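Local coordinates for arginase (RocF) (Helicobacter pylori, PDB 4G3H), which probably catalyses the hydrolysis of L-arginine to L-ornithine and urea, using two manganese ions per subunit, at residues Glu26-Ser29 with Ala30-Asp34; His290-Glu293 with Glu294-Gln297. All coordinates share one frame; numbering follows the deposited sequence.

Interaction 1: residues Glu26-Ser29 with Ala30-Asp34; sequences EALS and ATHGD
The methyl of Ala30 lies beside the last turn of helix 16-30, its CB 3.7 Å from Ala27 O. Thr31 N makes a weak bond of 3.1 Å to Leu28 O. OG1 of the same residue sits between its own backbone N and carbonyl carbon (chi1 61°), a rotation that turns it back to the helix end, 3.5 Å from Ala27 O and in a weak, long contact of 3.4 Å with Leu28 O. His32 meets Leu28 edge-on, the ring atom CD2 lying 4.0 Å from Leu28 CD2 with that methyl near the ring plane, while its NE2 is hydrogen-bonded to Asp303 OD1 on helix 293-309. Gly33 N then donates to Leu28 O at 2.9 Å and 157°, the straighter of the two backbone bonds to that oxygen, the donor tilted from the carbonyl plane. Asp34 N closes a type I turn on Thr31 O, and Asp34 CB rests 3.6 Å from Ser29 O. Leu28 O, on a buried residue, is thus satisfied chiefly from five residues ahead: the i to i+4 bond that His32 N would make is given up for one from Gly33, and the chain winds wider as the helix ends.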
loop_
_atom_site.group_PDB
_atom_site.type_symbol
_atom_site.label_atom_id
_atom_site.label_comp_id
_atom_site.label_asym_id
_atom_site.label_seq_id
_atom_site.Cartn_x
_atom_site.Cartn_y
_atom_site.Cartn_z
ATOM N N GLU A 26 8.022 -15.376 8.000
ATOM C CA GLU A 26 8.333 -16.716 8.478
ATOM C C GLU A 26 7.212 -17.705 8.166
ATOM O O GLU A 26 7.480 -18.841 7.779
ATOM C CB GLU A 26 8.647 -16.680 9.979
ATOM C CG GLU A 26 9.949 -15.923 10.276
ATOM C CD GLU A 26 10.293 -15.827 11.759
ATOM O OE1 GLU A 26 11.409 -15.358 12.079
ATOM O OE2 GLU A 26 9.458 -16.211 12.605
ATOM N N ALA A 27 5.974 -17.300 8.272
ATOM C CA ALA A 27 4.868 -18.028 7.931
ATOM C C ALA A 27 4.773 -18.368 6.451
ATOM O O ALA A 27 4.647 -19.383 6.181
ATOM C CB ALA A 27 3.655 -17.525 8.490
ATOM N N LEU A 28 5.022 -17.474 5.569
ATOM C CA LEU A 28 5.094 -17.621 4.208
ATOM C C LEU A 28 6.233 -18.585 3.689
ATOM O O LEU A 28 6.095 -19.208 2.838
ATOM C CB LEU A 28 5.011 -16.334 3.472
ATOM C CG LEU A 28 3.828 -15.461 3.501
ATOM C CD1 LEU A 28 3.940 -14.256 2.943
ATOM C CD2 LEU A 28 2.760 -16.140 3.103
ATOM N N SER A 29 7.318 -18.530 4.328
ATOM C CA SER A 29 8.422 -19.249 4.039
ATOM C C SER A 29 8.241 -20.709 4.130
ATOM O O SER A 29 8.641 -21.334 3.426
ATOM C CB SER A 29 9.427 -18.820 4.989
ATOM O OG SER A 29 10.586 -19.034 4.653
ATOM N N ALA A 30 7.543 -21.126 5.110
ATOM C CA ALA A 30 7.071 -22.383 5.296
ATOM C C ALA A 30 6.109 -22.880 4.281
ATOM O O ALA A 30 6.044 -23.922 4.095
ATOM C CB ALA A 30 6.559 -22.579 6.611
ATOM N N THR A 31 5.265 -22.066 3.779
ATOM C CA THR A 31 4.329 -22.487 2.879
ATOM C C THR A 31 4.506 -22.208 1.436
ATOM O O THR A 31 5.105 -22.944 0.850
ATOM C CB THR A 31 3.033 -21.885 3.293
ATOM O OG1 THR A 31 2.962 -20.507 3.307
ATOM C CG2 THR A 31 2.656 -22.297 4.443
ATOM N N HIS A 32 4.181 -21.071 0.975
ATOM C CA HIS A 32 4.315 -20.511 -0.340
ATOM C C HIS A 32 5.848 -20.394 -0.792
ATOM O O HIS A 32 6.184 -20.503 -1.837
ATOM C CB HIS A 32 3.587 -19.238 -0.593
ATOM C CG HIS A 32 2.136 -19.287 -0.441
ATOM N ND1 HIS A 32 1.303 -19.783 -1.338
ATOM C CD2 HIS A 32 1.389 -18.859 0.551
ATOM C CE1 HIS A 32 0.112 -19.656 -0.901
ATOM N NE2 HIS A 32 0.143 -19.059 0.230
ATOM N N GLY A 33 6.644 -20.073 0.164
ATOM C CA GLY A 33 8.019 -19.989 0.132
ATOM C C GLY A 33 8.816 -21.301 0.138
ATOM O O GLY A 33 9.850 -21.346 0.167
ATOM N N ASP A 34 8.124 -22.383 0.089
ATOM C CA ASP A 34 8.761 -23.685 0.102
ATOM C C ASP A 34 8.162 -24.483 -1.047
ATOM O O ASP A 34 7.154 -24.073 -1.620
ATOM C CB ASP A 34 8.506 -24.376 1.446
ATOM C CG ASP A 34 9.494 -25.480 1.730
ATOM O OD1 ASP A 34 9.682 -25.805 2.920
ATOM O OD2 ASP A 34 10.088 -26.031 0.777
#

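Interaction 2: residues His290-Glu293 with Glu294-Gln297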
loop_
_atom_site.group_PDB
_atom_site.type_symbol
_atom_site.label_atom_id
_atom_site.label_comp_id
_atom_site.label_asym_id
_atom_site.label_seq_id
_atom_site.Cartn_x
_atom_site.Cartn_y
_atom_site.Cartn_z
ATOM N N HIS A 290 -6.732 -12.597 22.346
ATOM C CA HIS A 290 -5.708 -13.501 22.836
ATOM C C HIS A 290 -5.833 -14.852 22.152
ATOM O O HIS A 290 -6.083 -15.875 22.792
ATOM C CB HIS A 290 -5.823 -13.646 24.353
ATOM C CG HIS A 290 -5.655 -12.354 25.092
ATOM N ND1 HIS A 290 -4.522 -11.577 24.984
ATOM C CD2 HIS A 290 -6.482 -11.698 25.940
ATOM C CE1 HIS A 290 -4.657 -10.498 25.735
ATOM N NE2 HIS A 290 -5.838 -10.546 26.325
ATOM N N ASN A 291 -5.667 -14.834 20.836
ATOM C CA ASN A 291 -5.742 -16.037 20.026
ATOM C C ASN A 291 -5.064 -15.834 18.674
ATOM O O ASN A 291 -4.492 -14.778 18.400
ATOM C CB ASN A 291 -7.198 -16.458 19.813
ATOM C CG ASN A 291 -8.034 -15.364 19.186
ATOM O OD1 ASN A 291 -7.520 -14.512 18.464
ATOM N ND2 ASN A 291 -9.335 -15.391 19.445
ATOM N N ASN A 292 -5.151 -16.859 17.835
ATOM C CA ASN A 292 -4.547 -16.858 16.511
ATOM C C ASN A 292 -5.471 -16.318 15.426
ATOM O O ASN A 292 -5.065 -16.195 14.274
ATOM C CB ASN A 292 -4.158 -18.288 16.139
ATOM C CG ASN A 292 -2.678 -18.455 15.931
ATOM O OD1 ASN A 292 -2.217 -19.519 15.521
ATOM N ND2 ASN A 292 -1.918 -17.405 16.216
ATOM N N GLU A 293 -6.708 -16.009 15.793
ATOM C CA GLU A 293 -7.700 -15.525 14.843
ATOM C C GLU A 293 -7.267 -14.482 13.815
ATOM O O GLU A 293 -7.378 -14.709 12.608
ATOM C CB GLU A 293 -8.928 -14.998 15.586
ATOM C CG GLU A 293 -9.778 -16.079 16.225
ATOM C CD GLU A 293 -11.197 -15.613 16.494
ATOM O OE1 GLU A 293 -11.903 -15.270 15.521
ATOM O OE2 GLU A 293 -11.608 -15.587 17.674
ATOM N N GLU A 294 -6.785 -13.338 14.283
ATOM C CA GLU A 294 -6.393 -12.275 13.373
ATOM C C GLU A 294 -5.190 -12.627 12.496
ATOM O O GLU A 294 -5.172 -12.314 11.300
ATOM C CB GLU A 294 -6.147 -10.991 14.163
ATOM C CG GLU A 294 -7.380 -10.579 14.949
ATOM C CD GLU A 294 -7.157 -9.380 15.844
ATOM O OE1 GLU A 294 -6.048 -9.236 16.396
ATOM O OE2 GLU A 294 -8.105 -8.588 16.013
ATOM N N GLU A 295 -4.192 -13.289 13.069
ATOM C CA GLU A 295 -3.043 -13.651 12.267
ATOM C C GLU A 295 -3.493 -14.595 11.156
ATOM O O GLU A 295 -3.069 -14.466 9.999
ATOM C CB GLU A 295 -1.965 -14.308 13.128
ATOM C CG GLU A 295 -0.721 -14.661 12.335
ATOM C CD GLU A 295 0.449 -15.021 13.212
ATOM O OE1 GLU A 295 0.944 -14.130 13.934
ATOM O OE2 GLU A 295 0.871 -16.194 13.182
ATOM N N LYS A 296 -4.363 -15.538 11.504
ATOM C CA LYS A 296 -4.874 -16.485 10.523
ATOM C C LYS A 296 -5.621 -15.754 9.406
ATOM O O LYS A 296 -5.533 -16.131 8.239
ATOM C CB LYS A 296 -5.804 -17.510 11.186
ATOM C CG LYS A 296 -5.083 -18.525 12.066
ATOM C CD LYS A 296 -5.955 -19.741 12.377
ATOM C CE LYS A 296 -7.113 -19.403 13.307
ATOM N NZ LYS A 296 -6.650 -19.056 14.682
ATOM N N GLN A 297 -6.352 -14.707 9.762
ATOM C CA GLN A 297 -7.092 -13.954 8.759
ATOM C C GLN A 297 -6.153 -13.270 7.767
ATOM O O GLN A 297 -6.385 -13.312 6.558
ATOM C CB GLN A 297 -8.004 -12.927 9.434
ATOM C CG GLN A 297 -9.140 -13.577 10.207
ATOM C CD GLN A 297 -10.070 -12.571 10.851
ATOM O OE1 GLN A 297 -9.629 -11.672 11.562
ATOM N NE2 GLN A 297 -11.367 -12.729 10.617
HETATM O O HOH W 1 -3.613 -13.135 16.055
HETATM O O HOH W 2 -6.613 -12.697 16.988
HETATM O O HOH W 3 -4.949 -11.341 18.411
#
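Residues Asn291-Gln297 make up the N-terminal cap and first turn of helix 293-309, where the first regular i to i+4 backbone bonds end on the carbonyls of Asn292 and Glu293. Lys296 N reaches Asn292 O at 2.9 Å and 165°, nearly in line with the carbonyl; Gln297 N reaches Glu293 O at 3.0 Å and 146°, coming in from a tilt off the carbonyl plane. In front of them the side chain of Asn291 caps the turn: OD1 accepts a weak, bent bond of 3.2 Å from Glu293 N. Water carries the capping further. One molecule accepts from Glu294 N at 2.8 Å and lies close to Asn291 OD1, a contact short enough to be doubtful; another spans Asn291 O and Glu295 N, 3.0 Å from each, so the early helical N-H groups have partners before the regular pattern begins.

This helix follows the last strand, 274-280, of the eight-stranded parallel sheet of the arginase alpha/beta fold. Its inner side is marked by the buried Glu294, whose carboxylate takes bonds from Ser245 OG, Ser287 OG and Thr244 N and whose side chain lies about 11 Å from that of the manganese ligand Asp236. Glu295 instead turns to Arg23 on helix 16-30, in a salt bridge through OE1.

On the outer side Lys296 curls back over the turn. Bends at its last two torsions (chi4 -68°) bring NZ over the Asn292 backbone, 3.0 Å from Asn292 CB, too close for a relaxed contact, so the placing of this amine is doubtful. Gln297, extended beyond CG, lies alongside the Glu293 carbonyl with CG 3.2 Å from Glu293 O, and its side chain also touches Phe243.

Interaction 1 closes the C-terminal end of helix 16-30 near the start of the chain; interaction 2 opens helix 293-309, the last one. Their centres lie about 17 Å apart and their nearest atoms about 6 Å, so they do not touch, yet both sit on the same side of the molecule. The two helices pack together: Ala27 lies on Leu299, while Leu28 and His32 lie on Ile306. Polar ties from both interactions add to this apolar packing. The first and last helices of the chain are thus packed against each other, with interaction 1 away from the manganese site.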